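Local coordinates for protein cellobiose 2-epimerase (Caldibacillus thermoamylovorans, PDB 5ZHB) that reversibly epimerises cellobiose at C2 of its reducing-end sugar, converting that glucose to mannose, probably within an (α/α)6 barrel, at residues N195-W200 and Q204-I209; G117-T122 and V189-T194. All blocks are in the same frame, centred on the assembly; numbering follows the deposited sequence.

From the N terminus, interaction 2 comes first: residues 117-122 on helix 111-128 wait for 189-194 on helix 183-199, a closure over 66 residues that include helix 131-145. Helix 183-199 then carries straight on into 195-200, where interaction 1 closes a tight hairpin across three residues to 204-209 on helix 203-220. The two contacts follow in series, neither nesting nor crossing, with centres about 9 Å apart. Interaction 2 joins near-parallel helices, interaction 1 antiparallel ones, as expected for neighbouring inner helices and an inner-outer pair of an (α/α)6 barrel. Asn195 bridges them, its ND2 probably hydrogen-bonded to Thr122 OG1, 3.0 Å away.

Interaction 1 (N195-W200 and Q204-I209); sequences NLYRVW and QLKGRI
Leu205 is the bump of this helical hairpin, and residues 195-200 supply the hollow that receives it. With CG anti to the backbone N (chi1 170°), Leu205 reaches across toward the facing helix, and its CD2 methyl settles in a hollow made by Leu196, Tyr197 and Trp200. The methyl lies 3.6 Å from Leu196 CG on one wall and, at the floor, the same 3.6 Å from the backbone N of Tyr197. Trp200, in the loop, adds its carbonyl O, 3.7 Å from Leu205 CD2, and its indole CE3, 4.0 Å from the same methyl. Tyr193, one turn earlier, also touches Leu205. A branched leucine suits the hollow because one methyl can enter while the rest of the side chain spans the gap.

The Tyr197 side chain extends the contact. Its ring edge meets Leu205 CD2 near the ring plane, while Tyr197 CB rests 3.8 Å from Ile209 CD1, one turn further along 204-209. Beyond, the Lys206 chain passes the ring at a slant: its CB is 3.7 Å from Tyr197 CE1, and the extended chain carries CD to 3.7 Å from Tyr197 OH before the ammonium turns off from the contact. Lysine thus offers apolar methylenes to the tyrosine at the border of the contact. The axes approach to 10.1 Å and run antiparallel at 155°, a spacing that these large side chains fill.

Asp202, in the turn, accepts a hydrogen bond from Leu205 N, and Tyr141 of helix 131-145 touches both Leu196 and Leu205. No hydrogen bond crosses between the two segments: the hairpin of inner and outer helix is held here chiefly by apolar contact, so its specificity probably rests on complementary shape.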
# COMPACT_ATOMS: atom_id res chain seq x y z
N ASN A 195 3.54 10.71 5.13
CA ASN A 195 4.61 10.22 6.00
C ASN A 195 5.81 11.18 5.97
O ASN A 195 6.49 11.35 7.01
CB ASN A 195 4.95 8.77 5.66
CG ASN A 195 5.24 7.94 6.88
OD1 ASN A 195 4.50 8.01 7.89
ND2 ASN A 195 6.30 7.14 6.84
N LEU A 196 6.04 11.79 4.81
CA LEU A 196 7.14 12.73 4.66
C LEU A 196 6.87 13.95 5.54
O LEU A 196 7.76 14.43 6.25
CB LEU A 196 7.34 13.10 3.19
CG LEU A 196 8.48 14.08 2.86
CD1 LEU A 196 9.84 13.62 3.38
CD2 LEU A 196 8.57 14.32 1.38
N TYR A 197 5.61 14.41 5.54
CA TYR A 197 5.25 15.61 6.28
C TYR A 197 5.36 15.36 7.79
O TYR A 197 5.69 16.28 8.54
CB TYR A 197 3.86 16.08 5.85
CG TYR A 197 3.52 17.44 6.43
CD1 TYR A 197 3.94 18.61 5.79
CD2 TYR A 197 2.88 17.55 7.66
CE1 TYR A 197 3.68 19.85 6.35
CE2 TYR A 197 2.58 18.79 8.20
CZ TYR A 197 2.99 19.94 7.55
OH TYR A 197 2.71 21.14 8.11
N ARG A 198 5.14 14.12 8.24
CA ARG A 198 5.36 13.75 9.63
C ARG A 198 6.81 14.03 10.02
O ARG A 198 7.10 14.26 11.18
CB ARG A 198 5.08 12.27 9.92
CG ARG A 198 3.61 11.87 9.83
CD ARG A 198 3.45 10.40 10.20
NE ARG A 198 2.05 10.00 10.38
CZ ARG A 198 1.27 9.39 9.48
NH1 ARG A 198 1.75 8.88 8.34
NH2 ARG A 198 -0.02 9.32 9.73
N VAL A 199 7.74 13.95 9.08
CA VAL A 199 9.15 13.96 9.42
C VAL A 199 9.84 15.26 8.97
O VAL A 199 10.96 15.53 9.37
CB VAL A 199 9.61 12.67 8.72
CG1 VAL A 199 10.78 12.80 7.77
CG2 VAL A 199 9.75 11.54 9.72
N TRP A 200 9.13 16.05 8.16
CA TRP A 200 9.64 17.23 7.48
C TRP A 200 8.44 18.12 7.19
O TRP A 200 7.76 17.95 6.18
CB TRP A 200 10.38 16.86 6.18
CG TRP A 200 11.01 18.01 5.44
CD1 TRP A 200 11.87 18.96 5.94
CD2 TRP A 200 10.84 18.33 4.03
NE1 TRP A 200 12.23 19.83 4.95
CE2 TRP A 200 11.62 19.48 3.78
CE3 TRP A 200 10.11 17.76 2.98
CZ2 TRP A 200 11.69 20.06 2.51
CZ3 TRP A 200 10.18 18.34 1.73
CH2 TRP A 200 10.96 19.47 1.50
N GLN A 204 5.43 23.93 1.49
CA GLN A 204 5.12 23.58 0.12
C GLN A 204 4.57 22.14 0.03
O GLN A 204 3.61 21.89 -0.70
CB GLN A 204 6.33 23.80 -0.79
CG GLN A 204 6.03 23.46 -2.25
CD GLN A 204 7.07 24.01 -3.21
OE1 GLN A 204 7.51 25.15 -3.10
NE2 GLN A 204 7.44 23.18 -4.19
N LEU A 205 5.20 21.19 0.74
CA LEU A 205 4.74 19.80 0.79
C LEU A 205 3.28 19.77 1.27
O LEU A 205 2.41 19.18 0.61
CB LEU A 205 5.67 19.01 1.70
CG LEU A 205 5.24 17.58 2.07
CD1 LEU A 205 4.99 16.72 0.83
CD2 LEU A 205 6.22 16.90 2.96
N LYS A 206 3.02 20.48 2.38
CA LYS A 206 1.66 20.63 2.88
C LYS A 206 0.70 20.97 1.75
O LYS A 206 -0.39 20.39 1.64
CB LYS A 206 1.58 21.69 3.99
CG LYS A 206 0.33 21.60 4.85
CD LYS A 206 0.21 22.74 5.85
CE LYS A 206 -1.05 22.70 6.62
NZ LYS A 206 -0.98 23.63 7.75
N GLY A 207 1.10 21.91 0.89
CA GLY A 207 0.25 22.32 -0.21
C GLY A 207 0.09 21.23 -1.26
O GLY A 207 -0.93 21.18 -1.93
N ARG A 208 1.14 20.40 -1.43
CA ARG A 208 1.04 19.27 -2.36
C ARG A 208 0.04 18.25 -1.81
O ARG A 208 -0.75 17.69 -2.57
CB ARG A 208 2.44 18.71 -2.67
CG ARG A 208 3.39 19.76 -3.26
CD ARG A 208 3.31 19.80 -4.78
NE ARG A 208 2.07 20.40 -5.22
CZ ARG A 208 1.48 20.33 -6.38
NH1 ARG A 208 1.71 19.38 -7.26
NH2 ARG A 208 0.54 21.22 -6.61
N ILE A 209 0.03 18.04 -0.49
CA ILE A 209 -0.98 17.16 0.11
C ILE A 209 -2.39 17.70 -0.12
O ILE A 209 -3.31 16.97 -0.54
CB ILE A 209 -0.63 16.92 1.58
CG1 ILE A 209 0.71 16.16 1.69
CG2 ILE A 209 -1.76 16.17 2.30
CD1 ILE A 209 1.36 16.20 3.05

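Interaction 2 (G117-T122 and V189-T194); sequences GVYALT and VLEAYT
Tyr119 and Glu191 meet flat to flat, and beside them Ala192 lets the two helices draw close. The Tyr119 ring swings toward the neighbouring helix with CG anti to its own backbone N (chi1 -171°), which places one ring face beneath the Glu191 side chain. Glu191 CG stands over that face, 3.8 Å from the ring centroid and only 16° off the ring normal, a CH-pi contact in which the methylene is displaced toward the CE1 rim, 3.6 Å from Tyr119 CE1. The carboxylate continues over the ring, its plane turned just 17° from that of the tyrosine, so that Glu191 OE2 lies 3.9 Å from Tyr119 CE2. Glutamate suits this place by being two things at once: an apolar stem for the ring and a polar end that reaches beyond the contact.

Ala192 provides the closeness. Its CA lies 4.1 Å from that of Tyr119, and the segment axes, close to parallel, approach to 7.8 Å. The methyl is the right size for such a narrow interface: Ala192 CB touches Tyr119 CB at 4.0 Å and lies at the same distance from Val118 CG1. Valine, branched close to the backbone, fills the seam without needing a long reach. The pairing is consistent with neighbouring inner helices of an (α/α)6 barrel, which in this family probably surround the central sugar-binding cavity.

Arg379 grips both polar ends, forming a salt bridge with Glu191 OE2 and a hydrogen bond with Tyr119 OH; His188 bonds Glu191 OE1, and Tyr375 OH also bonds OE2. Trp57 stacks on Tyr119. The chemistry therefore divides the labour: dispersion and CH-pi contact join the helices directly, while the outside polar partners probably help to fix how the stacked carboxylate and ring are turned.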
# COMPACT_ATOMS: atom_id res chain seq x y z
N GLY A 117 9.14 4.50 -2.18
CA GLY A 117 10.46 4.82 -1.64
C GLY A 117 10.39 5.90 -0.56
O GLY A 117 10.91 5.72 0.55
N VAL A 118 9.67 6.97 -0.87
CA VAL A 118 9.47 8.05 0.09
C VAL A 118 8.81 7.54 1.35
O VAL A 118 9.27 7.83 2.47
CB VAL A 118 8.66 9.18 -0.55
CG1 VAL A 118 8.17 10.20 0.48
CG2 VAL A 118 9.45 9.82 -1.67
N TYR A 119 7.74 6.75 1.17
CA TYR A 119 7.00 6.21 2.31
C TYR A 119 7.91 5.37 3.21
O TYR A 119 7.85 5.49 4.44
CB TYR A 119 5.86 5.35 1.77
CG TYR A 119 4.83 4.86 2.79
CD1 TYR A 119 4.21 5.74 3.68
CD2 TYR A 119 4.46 3.54 2.85
CE1 TYR A 119 3.25 5.32 4.57
CE2 TYR A 119 3.52 3.09 3.76
CZ TYR A 119 2.89 3.98 4.61
OH TYR A 119 1.95 3.50 5.48
N ALA A 120 8.71 4.48 2.62
CA ALA A 120 9.54 3.57 3.41
C ALA A 120 10.74 4.27 4.06
O ALA A 120 11.08 3.99 5.22
CB ALA A 120 9.97 2.43 2.56
N LEU A 121 11.36 5.18 3.31
CA LEU A 121 12.54 5.91 3.77
C LEU A 121 12.17 6.84 4.91
O LEU A 121 12.93 6.95 5.87
CB LEU A 121 13.18 6.66 2.60
CG LEU A 121 13.94 5.81 1.58
CD1 LEU A 121 14.15 6.60 0.32
CD2 LEU A 121 15.27 5.34 2.13
N THR A 122 11.00 7.49 4.83
CA THR A 122 10.53 8.35 5.90
C THR A 122 10.23 7.52 7.14
O THR A 122 10.61 7.92 8.23
CB THR A 122 9.38 9.25 5.45
OG1 THR A 122 8.27 8.50 4.97
CG2 THR A 122 9.83 10.20 4.36
N VAL A 189 1.08 8.28 -3.79
CA VAL A 189 1.78 9.54 -3.62
C VAL A 189 1.27 10.22 -2.35
O VAL A 189 2.06 10.68 -1.54
CB VAL A 189 1.70 10.45 -4.86
CG1 VAL A 189 2.27 11.84 -4.58
CG2 VAL A 189 2.40 9.80 -6.04
N LEU A 190 -0.05 10.29 -2.18
CA LEU A 190 -0.62 10.90 -0.97
C LEU A 190 -0.14 10.19 0.30
O LEU A 190 0.26 10.83 1.27
CB LEU A 190 -2.14 10.91 -1.11
CG LEU A 190 -2.93 11.45 0.08
CD1 LEU A 190 -2.60 12.90 0.39
CD2 LEU A 190 -4.38 11.33 -0.26
N GLU A 191 -0.16 8.86 0.29
CA GLU A 191 0.28 8.06 1.42
C GLU A 191 1.72 8.42 1.77
O GLU A 191 2.05 8.63 2.92
CB GLU A 191 0.13 6.60 1.01
CG GLU A 191 0.75 5.57 1.94
CD GLU A 191 0.69 4.18 1.31
OE1 GLU A 191 1.19 4.03 0.18
OE2 GLU A 191 0.09 3.29 1.90
N ALA A 192 2.60 8.42 0.76
CA ALA A 192 4.01 8.70 0.96
C ALA A 192 4.23 10.12 1.52
O ALA A 192 4.99 10.34 2.47
CB ALA A 192 4.67 8.54 -0.38
N TYR A 193 3.55 11.07 0.91
CA TYR A 193 3.73 12.47 1.28
C TYR A 193 3.21 12.74 2.68
O TYR A 193 3.78 13.58 3.37
CB TYR A 193 3.01 13.39 0.30
CG TYR A 193 3.71 13.62 -1.04
CD1 TYR A 193 4.81 12.85 -1.42
CD2 TYR A 193 3.27 14.60 -1.90
CE1 TYR A 193 5.45 13.08 -2.62
CE2 TYR A 193 3.90 14.85 -3.11
CZ TYR A 193 5.01 14.09 -3.46
OH TYR A 193 5.61 14.32 -4.68
N THR A 194 2.12 12.07 3.09
CA THR A 194 1.67 12.13 4.48
C THR A 194 2.81 11.78 5.44
O THR A 194 3.04 12.49 6.43
CB THR A 194 0.48 11.20 4.70
OG1 THR A 194 -0.50 11.70 3.81
CG2 THR A 194 -0.07 11.25 6.12